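Local coordinates for protein yncA (Salmonella typhimurium, PDB 3DR6) that is a putative acetyltransferase of the GNAT family, probably transferring an acetyl group from acetyl-CoA to an acceptor that is not identified, at residues I17-N22 with Y89-H94; L52-L57 with F71-S76; K116-A121 with F160-L165. All coordinates share one frame; numbering follows the deposited sequence.

Contact 1: residues I17-N22 with Y89-H94. With EDO (1,2-ethanediol), chain I.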
loop_
_atom_site.group_PDB
_atom_site.type_symbol
_atom_site.label_atom_id
_atom_site.label_comp_id
_atom_site.label_asym_id
_atom_site.label_seq_id
_atom_site.Cartn_x
_atom_site.Cartn_y
_atom_site.Cartn_z
ATOM N N ILE C 17 -10.007 22.529 -3.983
ATOM C CA ILE C 17 -9.360 21.199 -3.907
ATOM C C ILE C 17 -10.365 20.111 -4.275
ATOM O O ILE C 17 -10.057 19.208 -5.076
ATOM C CB ILE C 17 -8.725 20.952 -2.479
ATOM C CG1 ILE C 17 -7.497 21.858 -2.267
ATOM C CG2 ILE C 17 -8.346 19.484 -2.267
ATOM C CD1 ILE C 17 -6.926 21.817 -0.829
ATOM N N THR C 18 -11.572 20.215 -3.702
ATOM C CA THR C 18 -12.666 19.280 -3.977
ATOM C C THR C 18 -12.967 19.191 -5.471
ATOM O O THR C 18 -13.117 18.088 -6.008
ATOM C CB THR C 18 -13.956 19.663 -3.200
ATOM O OG1 THR C 18 -13.669 19.728 -1.797
ATOM C CG2 THR C 18 -15.076 18.634 -3.433
ATOM N N GLU C 19 -13.051 20.339 -6.147
ATOM C CA GLU C 19 -13.280 20.334 -7.596
ATOM C C GLU C 19 -12.188 19.572 -8.333
ATOM O O GLU C 19 -12.479 18.766 -9.198
ATOM C CB GLU C 19 -13.331 21.750 -8.155
ATOM C CG GLU C 19 -14.565 22.503 -7.825
ATOM C CD GLU C 19 -14.634 23.804 -8.615
ATOM O OE1 GLU C 19 -13.621 24.157 -9.275
ATOM O OE2 GLU C 19 -15.696 24.461 -8.569
ATOM N N ILE C 20 -10.933 19.860 -7.991
ATOM C CA ILE C 20 -9.796 19.224 -8.651
ATOM C C ILE C 20 -9.769 17.707 -8.358
ATOM O O ILE C 20 -9.528 16.906 -9.272
ATOM C CB ILE C 20 -8.458 19.892 -8.272
ATOM C CG1 ILE C 20 -8.435 21.343 -8.771
ATOM C CG2 ILE C 20 -7.293 19.100 -8.854
ATOM C CD1 ILE C 20 -7.422 22.258 -8.055
ATOM N N TYR C 21 -10.004 17.339 -7.092
ATOM C CA TYR C 21 -10.098 15.916 -6.665
ATOM C C TYR C 21 -11.171 15.157 -7.459
ATOM O O TYR C 21 -10.901 14.077 -8.025
ATOM C CB TYR C 21 -10.402 15.818 -5.153
ATOM C CG TYR C 21 -10.545 14.398 -4.649
ATOM C CD1 TYR C 21 -9.425 13.695 -4.214
ATOM C CD2 TYR C 21 -11.792 13.754 -4.614
ATOM C CE1 TYR C 21 -9.545 12.389 -3.752
ATOM C CE2 TYR C 21 -11.915 12.435 -4.134
ATOM C CZ TYR C 21 -10.776 11.771 -3.708
ATOM O OH TYR C 21 -10.835 10.461 -3.244
ATOM N N ASN C 22 -12.379 15.722 -7.496
ATOM C CA ASN C 22 -13.514 15.132 -8.221
ATOM C C ASN C 22 -13.279 15.015 -9.716
ATOM O O ASN C 22 -13.677 14.018 -10.322
ATOM C CB ASN C 22 -14.808 15.909 -7.940
ATOM C CG ASN C 22 -15.334 15.657 -6.539
ATOM O OD1 ASN C 22 -14.964 14.666 -5.897
ATOM N ND2 ASN C 22 -16.211 16.546 -6.058
ATOM N N TYR C 89 -2.311 16.934 -8.052
ATOM C CA TYR C 89 -3.369 17.042 -9.057
ATOM C C TYR C 89 -3.452 18.473 -9.558
ATOM O O TYR C 89 -3.560 19.416 -8.775
ATOM C CB TYR C 89 -4.722 16.574 -8.490
ATOM C CG TYR C 89 -4.699 15.148 -7.953
ATOM C CD1 TYR C 89 -4.395 14.074 -8.793
ATOM C CD2 TYR C 89 -4.972 14.882 -6.611
ATOM C CE1 TYR C 89 -4.345 12.748 -8.301
ATOM C CE2 TYR C 89 -4.940 13.568 -6.119
ATOM C CZ TYR C 89 -4.625 12.518 -6.977
ATOM O OH TYR C 89 -4.577 11.218 -6.508
ATOM N N VAL C 90 -3.383 18.625 -10.872
ATOM C CA VAL C 90 -3.499 19.925 -11.508
ATOM C C VAL C 90 -4.913 20.082 -12.119
ATOM O O VAL C 90 -5.486 19.136 -12.668
ATOM C CB VAL C 90 -2.363 20.110 -12.550
ATOM C CG1 VAL C 90 -2.517 21.404 -13.337
ATOM C CG2 VAL C 90 -0.984 20.062 -11.829
ATOM N N HIS C 91 -5.472 21.282 -11.979
ATOM C CA HIS C 91 -6.806 21.579 -12.473
ATOM C C HIS C 91 -6.759 21.441 -14.004
ATOM O O HIS C 91 -5.780 21.873 -14.626
ATOM C CB HIS C 91 -7.150 23.003 -12.061
ATOM C CG HIS C 91 -8.544 23.413 -12.416
ATOM N ND1 HIS C 91 -8.957 23.597 -13.717
ATOM C CD2 HIS C 91 -9.616 23.688 -11.635
ATOM C CE1 HIS C 91 -10.227 23.970 -13.725
ATOM N NE2 HIS C 91 -10.647 24.042 -12.473
ATOM N N PRO C 92 -7.811 20.865 -14.635
ATOM C CA PRO C 92 -7.681 20.634 -16.077
ATOM C C PRO C 92 -7.558 21.887 -16.950
ATOM O O PRO C 92 -7.176 21.774 -18.119
ATOM C CB PRO C 92 -8.958 19.830 -16.430
ATOM C CG PRO C 92 -9.933 20.267 -15.413
ATOM C CD PRO C 92 -9.123 20.411 -14.133
ATOM N N ALA C 93 -7.871 23.058 -16.406
ATOM C CA ALA C 93 -7.722 24.317 -17.144
ATOM C C ALA C 93 -6.295 24.850 -17.084
ATOM O O ALA C 93 -5.996 25.903 -17.674
ATOM C CB ALA C 93 -8.694 25.366 -16.599
ATOM N N HIS C 94 -5.430 24.117 -16.377
ATOM C CA HIS C 94 -4.092 24.619 -16.023
ATOM C C HIS C 94 -2.925 23.677 -16.246
ATOM O O HIS C 94 -1.870 23.867 -15.645
ATOM C CB HIS C 94 -4.111 25.110 -14.577
ATOM C CG HIS C 94 -5.069 26.233 -14.371
ATOM N ND1 HIS C 94 -4.783 27.524 -14.766
ATOM C CD2 HIS C 94 -6.343 26.249 -13.915
ATOM C CE1 HIS C 94 -5.824 28.296 -14.511
ATOM N NE2 HIS C 94 -6.787 27.546 -14.004
HETATM C C1 EDO I . -4.472 18.786 -19.733
HETATM O O1 EDO I . -3.901 17.670 -19.069
HETATM C C2 EDO I . -5.529 19.314 -18.788
HETATM O O2 EDO I . -6.779 19.338 -19.476
HETATM O O HOH W 1 -12.913 25.513 -11.375
#

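Contact 2: residues L52-L57 with F71-S76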
loop_
_atom_site.group_PDB
_atom_site.type_symbol
_atom_site.label_atom_id
_atom_site.label_comp_id
_atom_site.label_asym_id
_atom_site.label_seq_id
_atom_site.Cartn_x
_atom_site.Cartn_y
_atom_site.Cartn_z
ATOM N N LEU C 52 -1.615 15.067 11.334
ATOM C CA LEU C 52 -0.405 14.259 11.128
ATOM C C LEU C 52 0.855 15.111 10.934
ATOM O O LEU C 52 1.969 14.585 10.915
ATOM C CB LEU C 52 -0.577 13.313 9.931
ATOM C CG LEU C 52 -1.545 12.132 9.989
ATOM C CD1 LEU C 52 -1.597 11.470 8.633
ATOM C CD2 LEU C 52 -1.133 11.115 11.039
ATOM N N GLY C 53 0.686 16.425 10.796
ATOM C CA GLY C 53 1.796 17.314 10.443
ATOM C C GLY C 53 2.201 17.212 8.965
ATOM O O GLY C 53 3.301 17.617 8.589
ATOM N N TYR C 54 1.320 16.666 8.130
ATOM C CA TYR C 54 1.631 16.516 6.702
ATOM C C TYR C 54 1.144 17.711 5.873
ATOM O O TYR C 54 0.126 18.323 6.213
ATOM C CB TYR C 54 1.097 15.205 6.139
ATOM C CG TYR C 54 1.745 13.964 6.718
ATOM C CD1 TYR C 54 2.866 14.047 7.561
ATOM C CD2 TYR C 54 1.252 12.699 6.409
ATOM C CE1 TYR C 54 3.454 12.888 8.101
ATOM C CE2 TYR C 54 1.832 11.538 6.940
ATOM C CZ TYR C 54 2.932 11.645 7.776
ATOM O OH TYR C 54 3.501 10.504 8.296
ATOM N N PRO C 55 1.874 18.037 4.791
ATOM C CA PRO C 55 1.571 19.272 4.073
ATOM C C PRO C 55 0.420 19.111 3.090
ATOM O O PRO C 55 0.234 18.034 2.489
ATOM C CB PRO C 55 2.884 19.582 3.349
ATOM C CG PRO C 55 3.437 18.176 3.010
ATOM C CD PRO C 55 2.998 17.291 4.174
ATOM N N VAL C 56 -0.374 20.174 2.962
ATOM C CA VAL C 56 -1.291 20.314 1.841
ATOM C C VAL C 56 -0.884 21.629 1.178
ATOM O O VAL C 56 -0.929 22.690 1.817
ATOM C CB VAL C 56 -2.793 20.297 2.270
ATOM C CG1 VAL C 56 -3.705 20.407 1.040
ATOM C CG2 VAL C 56 -3.138 19.004 3.058
ATOM N N LEU C 57 -0.416 21.545 -0.069
ATOM C CA LEU C 57 0.037 22.723 -0.828
ATOM C C LEU C 57 -0.974 23.060 -1.912
ATOM O O LEU C 57 -1.646 22.167 -2.444
ATOM C CB LEU C 57 1.379 22.447 -1.505
ATOM C CG LEU C 57 2.541 21.998 -0.605
ATOM C CD1 LEU C 57 3.702 21.505 -1.456
ATOM C CD2 LEU C 57 2.968 23.108 0.351
ATOM N N PHE C 71 1.058 14.636 0.742
ATOM C CA PHE C 71 1.444 13.235 0.876
ATOM C C PHE C 71 0.827 12.642 2.120
ATOM O O PHE C 71 0.449 13.374 3.074
ATOM C CB PHE C 71 2.971 13.032 0.813
ATOM C CG PHE C 71 3.751 13.698 1.925
ATOM C CD1 PHE C 71 3.677 13.212 3.237
ATOM C CD2 PHE C 71 4.605 14.775 1.640
ATOM C CE1 PHE C 71 4.427 13.807 4.274
ATOM C CE2 PHE C 71 5.372 15.382 2.671
ATOM C CZ PHE C 71 5.271 14.893 3.991
ATOM N N GLY C 72 0.722 11.321 2.095
ATOM C CA GLY C 72 0.321 10.548 3.260
ATOM C C GLY C 72 1.178 9.315 3.423
ATOM O O GLY C 72 2.069 9.046 2.613
ATOM N N ASP C 73 0.917 8.566 4.478
ATOM C CA ASP C 73 1.642 7.326 4.703
ATOM C C ASP C 73 1.377 6.381 3.546
ATOM O O ASP C 73 0.247 6.286 3.058
ATOM C CB ASP C 73 1.230 6.689 6.017
ATOM C CG ASP C 73 1.557 7.569 7.206
ATOM O OD1 ASP C 73 2.592 8.262 7.186
ATOM O OD2 ASP C 73 0.754 7.575 8.165
ATOM N N TRP C 74 2.438 5.737 3.071
ATOM C CA TRP C 74 2.338 4.836 1.924
ATOM C C TRP C 74 1.605 3.550 2.299
ATOM O O TRP C 74 0.746 3.061 1.547
ATOM C CB TRP C 74 3.734 4.510 1.403
ATOM C CG TRP C 74 3.742 3.557 0.234
ATOM C CD1 TRP C 74 2.979 3.633 -0.911
ATOM C CD2 TRP C 74 4.592 2.424 0.068
ATOM N NE1 TRP C 74 3.289 2.603 -1.762
ATOM C CE2 TRP C 74 4.272 1.840 -1.188
ATOM C CE3 TRP C 74 5.584 1.830 0.860
ATOM C CZ2 TRP C 74 4.919 0.695 -1.668
ATOM C CZ3 TRP C 74 6.227 0.668 0.372
ATOM C CH2 TRP C 74 5.893 0.134 -0.883
ATOM N N ARG C 75 1.945 3.019 3.466
ATOM C CA ARG C 75 1.363 1.783 4.004
ATOM C C ARG C 75 1.068 1.952 5.507
ATOM O O ARG C 75 1.601 2.888 6.138
ATOM C CB ARG C 75 2.300 0.606 3.710
ATOM C CG ARG C 75 2.283 0.186 2.230
ATOM C CD ARG C 75 3.362 -0.839 1.803
ATOM N NE ARG C 75 3.324 -2.127 2.507
ATOM C CZ ARG C 75 2.548 -3.166 2.201
ATOM N NH1 ARG C 75 1.671 -3.114 1.206
ATOM N NH2 ARG C 75 2.648 -4.282 2.924
ATOM N N SER C 76 0.235 1.081 6.088
ATOM C CA SER C 76 -0.228 1.255 7.475
ATOM C C SER C 76 0.777 0.851 8.556
ATOM O O SER C 76 0.787 1.431 9.672
ATOM C CB SER C 76 -1.514 0.456 7.718
ATOM O OG SER C 76 -2.460 0.761 6.725
#

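Contact 3: residues K116-A121 with F160-L165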
loop_
_atom_site.group_PDB
_atom_site.type_symbol
_atom_site.label_atom_id
_atom_site.label_comp_id
_atom_site.label_asym_id
_atom_site.label_seq_id
_atom_site.Cartn_x
_atom_site.Cartn_y
_atom_site.Cartn_z
ATOM N N LYS C 116 11.070 12.356 6.365
ATOM C CA LYS C 116 10.706 11.181 5.571
ATOM C C LYS C 116 11.908 10.702 4.753
ATOM O O LYS C 116 12.701 11.505 4.271
ATOM C CB LYS C 116 9.502 11.439 4.663
ATOM C CG LYS C 116 8.163 11.743 5.407
ATOM C CD LYS C 116 7.919 10.771 6.555
ATOM C CE LYS C 116 6.592 11.076 7.272
ATOM N NZ LYS C 116 6.441 10.108 8.409
ATOM N N HIS C 117 12.044 9.382 4.620
ATOM C CA HIS C 117 13.245 8.780 3.998
ATOM C C HIS C 117 13.070 8.425 2.518
ATOM O O HIS C 117 14.048 8.458 1.741
ATOM C CB HIS C 117 13.697 7.547 4.809
ATOM C CG HIS C 117 14.984 6.932 4.342
ATOM N ND1 HIS C 117 16.183 7.607 4.347
ATOM C CD2 HIS C 117 15.259 5.684 3.880
ATOM C CE1 HIS C 117 17.139 6.814 3.906
ATOM N NE2 HIS C 117 16.614 5.637 3.631
ATOM N N VAL C 118 11.836 8.087 2.121
ATOM C CA VAL C 118 11.553 7.755 0.705
ATOM C C VAL C 118 10.199 8.375 0.336
ATOM O O VAL C 118 9.280 8.282 1.158
ATOM C CB VAL C 118 11.463 6.196 0.467
ATOM C CG1 VAL C 118 11.085 5.896 -0.993
ATOM C CG2 VAL C 118 12.790 5.502 0.846
HETATM N N MSE C 119 10.069 8.991 -0.854
HETATM C CA MSE C 119 8.717 9.358 -1.399
HETATM C C MSE C 119 8.441 8.424 -2.560
HETATM O O MSE C 119 9.289 8.199 -3.425
HETATM C CB MSE C 119 8.497 10.843 -1.845
HETATM C CG MSE C 119 6.866 11.411 -2.043
HETATM SE SE MSE C 119 7.282 13.091 -2.832
HETATM C CE MSE C 119 8.986 13.492 -1.746
ATOM N N VAL C 120 7.246 7.879 -2.538
ATOM C CA VAL C 120 6.788 6.970 -3.568
ATOM C C VAL C 120 5.737 7.671 -4.426
ATOM O O VAL C 120 4.864 8.369 -3.887
ATOM C CB VAL C 120 6.157 5.735 -2.909
ATOM C CG1 VAL C 120 5.537 4.795 -3.984
ATOM C CG2 VAL C 120 7.188 4.977 -2.110
ATOM N N ALA C 121 5.798 7.448 -5.738
ATOM C CA ALA C 121 4.754 7.852 -6.643
ATOM C C ALA C 121 4.089 6.598 -7.215
ATOM O O ALA C 121 4.777 5.665 -7.612
ATOM C CB ALA C 121 5.358 8.707 -7.781
ATOM N N PHE C 160 5.331 1.915 -9.647
ATOM C CA PHE C 160 5.831 2.726 -8.542
ATOM C C PHE C 160 7.160 3.321 -8.939
ATOM O O PHE C 160 8.020 2.640 -9.518
ATOM C CB PHE C 160 6.038 1.971 -7.237
ATOM C CG PHE C 160 4.778 1.676 -6.474
ATOM C CD1 PHE C 160 4.531 0.365 -6.067
ATOM C CD2 PHE C 160 3.866 2.700 -6.117
ATOM C CE1 PHE C 160 3.356 0.042 -5.307
ATOM C CE2 PHE C 160 2.718 2.388 -5.358
ATOM C CZ PHE C 160 2.467 1.047 -4.960
HETATM N N MSE C 161 7.304 4.600 -8.642
HETATM C CA MSE C 161 8.632 5.226 -8.667
HETATM C C MSE C 161 8.979 5.766 -7.290
HETATM O O MSE C 161 8.092 6.051 -6.468
HETATM C CB MSE C 161 8.702 6.318 -9.717
HETATM C CG MSE C 161 8.326 5.821 -11.105
HETATM SE SE MSE C 161 8.458 7.245 -12.472
HETATM C CE MSE C 161 10.378 7.388 -12.557
ATOM N N GLN C 162 10.264 5.859 -7.003
ATOM C CA GLN C 162 10.637 6.339 -5.684
ATOM C C GLN C 162 11.875 7.228 -5.695
ATOM O O GLN C 162 12.679 7.163 -6.601
ATOM C CB GLN C 162 10.831 5.193 -4.704
ATOM C CG GLN C 162 12.055 4.290 -4.985
ATOM C CD GLN C 162 12.102 3.115 -4.022
ATOM O OE1 GLN C 162 11.363 2.111 -4.197
ATOM N NE2 GLN C 162 12.954 3.224 -2.998
ATOM N N LEU C 163 11.987 8.042 -4.654
ATOM C CA LEU C 163 13.118 8.946 -4.464
ATOM C C LEU C 163 13.552 8.839 -3.021
ATOM O O LEU C 163 12.756 9.104 -2.103
ATOM C CB LEU C 163 12.728 10.405 -4.782
ATOM C CG LEU C 163 13.767 11.485 -4.424
ATOM C CD1 LEU C 163 15.030 11.333 -5.316
ATOM C CD2 LEU C 163 13.152 12.868 -4.606
ATOM N N GLN C 164 14.798 8.439 -2.810
ATOM C CA GLN C 164 15.367 8.423 -1.451
ATOM C C GLN C 164 15.788 9.845 -1.104
ATOM O O GLN C 164 16.456 10.527 -1.889
ATOM C CB GLN C 164 16.542 7.435 -1.365
ATOM C CG GLN C 164 16.950 7.160 0.068
ATOM C CD GLN C 164 17.968 6.048 0.208
ATOM O OE1 GLN C 164 17.742 4.928 -0.267
ATOM N NE2 GLN C 164 19.074 6.337 0.887
ATOM N N LEU C 165 15.379 10.296 0.080
ATOM C CA LEU C 165 15.499 11.703 0.473
ATOM C C LEU C 165 16.759 12.066 1.288
ATOM O O LEU C 165 17.089 13.243 1.434
ATOM C CB LEU C 165 14.222 12.117 1.225
ATOM C CG LEU C 165 12.927 11.966 0.400
ATOM C CD1 LEU C 165 11.679 12.367 1.206
ATOM C CD2 LEU C 165 13.025 12.812 -0.880
#

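Contact 1: residues I17-N22 with Y89-H94
The His-91 imidazole meets helix residues Glu-19 and Ile-20 in two quite different ways. Both ring nitrogens have polar partners near the ring plane. Glu-19 OE1 lies there, 4.4 Å from His-91 NE2, and the two are joined not directly but through a water that donates to OE1 and lies 2.9 Å from NE2. Elsewhere on the rim, His-91 ND1 accepts the backbone N of Ala-93 at 2.9 Å, with the donor only 6° out of the ring plane, a bond that fixes the rotation of the imidazole. Ile-20 comes in obliquely, its CG1 3.9 Å from His-91 CD2, and the two side chains cross at about a right angle. CG of His-91 stands anti to the backbone N (chi1 -176°).

Ile-20 is the apolar centre. Its CG2 branch packs on Tyr-89 CB at 3.6 Å, while CG1 and CD1 cover the CB of His-91. Tyr-89 meets Ile-20 with CB, while its side chain also touches Ala-24 further along the same helix. Behind this, His-91 to His-94 forms a type I turn, closed by His-94 N to His-91 O at 2.9 Å. An ethanediol, probably from the crystallisation liquor, hydrogen-bonds to Pro-92 O.

Ile-20 also packs on Tyr-68 of strand 64-73, so helix 14-27 lies against the sheet. The arrangement belongs to the GNAT fold: the central strand 83-90 ends beside the first helix, and the chain turns into the Q-x-x-G-x-G loop that begins at Gln-95 and in relatives binds the acetyl-CoA pyrophosphate.

Contact 2: residues L52-L57 with F71-S76
Tyr-54 and Phe-71 mark the closest approach of the two backbones, CA to CA 6.7 Å, too wide for strand pairing, and no backbone hydrogen bond crosses. Gly-53, with positive phi (75°), follows helix 39-52 and completes a Schellman motif, and the chain then runs through Tyr-54 and Pro-55 into strand 56-61. Opposite, strand 64-73 finishes at Asp-73. Phe-71 N is buried here with no partner in the model.

Side chains bridge the gap. The CB of Phe-71 does not point at the other segment, yet the end of its ring comes nearer to Tyr-54 and Pro-55. Pro-55 CD lies over one face of the phenyl ring, 3.6 Å from its centroid, in a CH-pi contact. Next to Pro-55, the Tyr-54 ring has Leu-52 CB over the centre of one face and Phe-71 CE1 over the opposite face, nearer the rim and 3.6 Å from Tyr-54 CG. The two aromatic planes are oblique.

At the far end of the phenol, Tyr-54 OH donates to Asp-73 OD1 at 2.7 Å, meeting the syn side of a carboxylate whose plane is nearly perpendicular to the ring. Lys-116 NZ also hydrogen-bonds to this hydroxyl, so the phenol oxygen has an acidic and a basic partner that would probably polarise it. Helix 99-113 covers Pro-55 and Phe-71, while Arg-75 pairs with Glu-85 of the second subunit.

This is the open end of the antiparallel hairpin 56-61/64-73 of the GNAT sheet, where the link from the helix packs on the third strand mainly through Tyr-54 and Pro-55, before backbone pairing sets in at Leu-57 with Ala-69.

Contact 3: residues K116-A121 with F160-L165
Leu-165 buries the most surface here, pointing its side chain at the loop that leads into strand 118-124. Its CD1 lies 3.3 Å from Lys-116 O, and its methyls reach Met-119 CE, CD1 at 4.2 Å. Its own N-H points almost straight (172°) at His-117 O, 2.8 Å away, although the donor stands well above that carbonyl's plane.

Met-119, present as selenomethionine, pairs with Leu-163 through two backbone bonds of 3.0 Å each, Met-119 N to Leu-163 O and Leu-163 N to Met-119 O. Ala-121 and Met-161 form the next such pair. Between them Val-120 faces Gln-162 in a non-hydrogen-bonded pair, and Val-120 CG1 touches Phe-160 CD2 at 3.4 Å. The strands are antiparallel, their axes at 159°. Met-119 meets Leu-104, Ile-108 and Ala-111 of helix 99-113, the last also touched by Leu-165.

His-117, just before the strand, sets its ring beside Gln-164, whose CG sits over one face, 4.1 Å from the ring centroid. Trp-155 of the second subunit stacks on the same imidazole, NE2 bonds to Gln-147 OE1 of that subunit, and ND1 bonds to Asp-166 OD2.

The face of Met-119, Ala-121, Met-161 and Leu-163 is thus apolar and largely covered by helices 99-113 and 128-135. The face of Val-118, Val-120, Gln-162 and Gln-164 mixes valines with polar groups: Gln-162 NE2 reaches Pro-146 O of the second subunit, while Gln-162 OE1 and Gln-164 NE2 bond within the chain, to Thr-142 and Asp-166. With an oxygen at each ring nitrogen, His-117 is fixed in rotation, and a protonated ring would be consistent with this setting.

Overall arrangement
All three contacts bear on one mixed sheet. Contact 1, only partly buried, sets the first helix on the end of strand 83-90 and mixes a small apolar patch with a water bridge. Contacts 2 and 3 are buried: contact 2 joins its segments through aromatic rings, a proline and one phenol bond, whereas contact 3 rests on regular backbone pairing. Contacts 1 and 2 meet where Ile-17 packs on Val-56, and contact 2 is nested in the loop contact 1 closes. Contacts 2 and 3 join more closely, Trp-74 meeting Phe-160 edge-to-face, and both reach the second subunit, which contact 1 does not. Contacts 1 and 3 lie on opposite sides of the chain's centre.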